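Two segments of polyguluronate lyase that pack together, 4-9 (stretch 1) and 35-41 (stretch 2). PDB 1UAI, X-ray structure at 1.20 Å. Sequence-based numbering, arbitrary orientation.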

# COMPACT_ATOMS: atom_id res chain seq x y z
N CYS A 4 14.01 7.35 -14.82
CA CYS A 4 14.61 6.59 -13.73
C CYS A 4 15.02 7.37 -12.49
O CYS A 4 15.56 6.78 -11.56
N ASP A 5 14.77 8.67 -12.46
CA ASP A 5 15.19 9.47 -11.31
C ASP A 5 14.19 9.61 -10.16
O ASP A 5 14.59 9.60 -9.00
N TYR A 6 12.91 9.73 -10.48
CA TYR A 6 11.89 9.90 -9.45
C TYR A 6 10.70 8.97 -9.62
O TYR A 6 10.29 8.68 -10.74
N PRO A 7 10.13 8.49 -8.50
CA PRO A 7 8.97 7.60 -8.60
C PRO A 7 7.87 8.24 -9.45
O PRO A 7 7.14 7.54 -10.15
N ALA A 8 7.76 9.56 -9.39
CA ALA A 8 6.74 10.29 -10.14
C ALA A 8 6.91 10.19 -11.66
O ALA A 8 6.04 10.62 -12.41
N GLN A 9 8.04 9.63 -12.10
CA GLN A 9 8.28 9.45 -13.53
C GLN A 9 7.84 8.06 -13.97
O GLN A 9 7.72 7.79 -15.17
N ALA A 35 5.96 19.02 -4.51
CA ALA A 35 7.31 18.54 -4.20
C ALA A 35 7.47 17.06 -4.52
O ALA A 35 8.54 16.61 -4.91
N LEU A 36 6.38 16.30 -4.36
CA LEU A 36 6.42 14.87 -4.62
C LEU A 36 6.85 14.55 -6.06
O LEU A 36 7.45 13.51 -6.31
N ASP A 37 6.56 15.46 -6.99
CA ASP A 37 6.91 15.25 -8.39
C ASP A 37 8.40 15.03 -8.62
O ASP A 37 8.80 14.38 -9.58
N THR A 38 9.24 15.60 -7.75
CA THR A 38 10.68 15.42 -7.88
C THR A 38 11.29 15.00 -6.55
O THR A 38 12.34 15.48 -6.15
N PHE A 39 10.61 14.07 -5.87
CA PHE A 39 11.06 13.57 -4.58
C PHE A 39 11.43 12.09 -4.62
O PHE A 39 10.74 11.28 -5.25
N ALA A 40 12.51 11.75 -3.92
CA ALA A 40 12.96 10.38 -3.81
C ALA A 40 13.82 10.28 -2.56
O ALA A 40 14.50 11.24 -2.19
N THR A 41 13.77 9.13 -1.89
CA THR A 41 14.60 8.91 -0.71
C THR A 41 14.93 7.42 -0.66
O THR A 41 14.11 6.59 -0.28

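Which side chain does most to join the two stretches? Tyr6 does: its CA-to-CB bond points toward stretch 2, and the m rotamer (chi1 -55°), with chi2 at -67°, lays the ring along the backbone at Thr38. Thr38 CA sits over one face, 3.7 Å from the ring centroid and 7° off the normal, a CH-pi contact. Tyr6 CE1 comes to 3.3 Å from Thr38 O, and Tyr6 CE2 lies 3.9 Å from Thr38 CG2, the methyl of a p rotamer (chi1 52°).

What fills the space beside that ring? Ala40 points its methyl toward stretch 1, where Ala40 CB meets Tyr6 CD1 at the ring edge at 4.1 Å and Pro7 CD at 4.0 Å. Pro7, puckered C-gamma exo, is set sideways, yet its CD reaches 3.4 Å from Phe39 O. Phe39 itself, a t rotamer (chi1 175°), points away, so its backbone rather than its ring meets stretch 1.

How does Ala8 fit against the 3-10 turn? Its short side chain points toward stretch 2 and lets the backbones come close: Ala8 CB is 3.3 Å from Asp37 O and 3.9 Å from Leu36 O. Asp37 starts away, but its t rotamer (chi1 -170°) brings the carboxylate back, with Asp37 OD1 3.8 Å from Ala8 CB.

Where are the polar links? No direct hydrogen bond crosses the contact; a water bridges it, accepting from Ala8 N at 2.9 Å and donating to Leu36 O and Phe39 O, each at 2.8 Å from the water oxygen. Within stretch 1, Gln9 (chi1 m, chi2 t) folds back so that Gln9 OE1 accepts from Asp5 N at 2.9 Å and Tyr6 N at 3.0 Å, tying down the backbone that carries the tyrosine.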

# COMPACT_ATOMS: atom_id res chain seq x y z
CB CYS A 4 15.83 5.84 -14.26
SG CYS A 4 15.61 5.02 -15.87
CB ASP A 5 15.62 10.87 -11.77
CG ASP A 5 16.76 10.83 -12.76
OD1 ASP A 5 17.65 9.97 -12.62
OD2 ASP A 5 16.77 11.67 -13.69
CB TYR A 6 11.36 11.34 -9.47
CG TYR A 6 12.42 12.40 -9.35
CD1 TYR A 6 13.14 12.55 -8.18
CD2 TYR A 6 12.71 13.24 -10.42
CE1 TYR A 6 14.13 13.53 -8.06
CE2 TYR A 6 13.69 14.22 -10.32
CZ TYR A 6 14.40 14.36 -9.13
OH TYR A 6 15.37 15.33 -9.02
CB PRO A 7 8.57 7.43 -7.14
CG PRO A 7 9.89 7.36 -6.46
CD PRO A 7 10.68 8.49 -7.13
CB ALA A 8 6.74 11.76 -9.72
CB GLN A 9 9.76 9.64 -13.86
CG GLN A 9 10.30 11.03 -13.53
CD GLN A 9 11.79 11.15 -13.80
OE1 GLN A 9 12.57 10.28 -13.43
NE2 GLN A 9 12.19 12.25 -14.43
CB ALA A 35 7.64 18.80 -2.74
CB LEU A 36 5.04 14.25 -4.34
CG LEU A 36 4.90 12.74 -4.54
CD1 LEU A 36 5.93 11.99 -3.71
CD2 LEU A 36 3.49 12.31 -4.15
CB ASP A 37 6.42 16.42 -9.24
CG ASP A 37 6.53 16.14 -10.73
OD1 ASP A 37 5.96 15.13 -11.19
OD2 ASP A 37 7.18 16.93 -11.44
CB THR A 38 11.37 16.71 -8.40
OG1 THR A 38 10.98 17.83 -7.59
CG2 THR A 38 10.99 16.98 -9.84
CB PHE A 39 9.98 13.75 -3.52
CG PHE A 39 10.34 13.14 -2.19
CD1 PHE A 39 11.29 13.74 -1.38
CD2 PHE A 39 9.76 11.94 -1.77
CE1 PHE A 39 11.68 13.16 -0.17
CE2 PHE A 39 10.14 11.35 -0.56
CZ PHE A 39 11.10 11.96 0.23
CB ALA A 40 13.77 9.96 -5.04
CB THR A 41 13.89 9.38 0.59
OG1 THR A 41 14.76 9.16 1.70
CG2 THR A 41 12.57 8.64 0.80
O HOH W 1 8.62 11.07 -7.02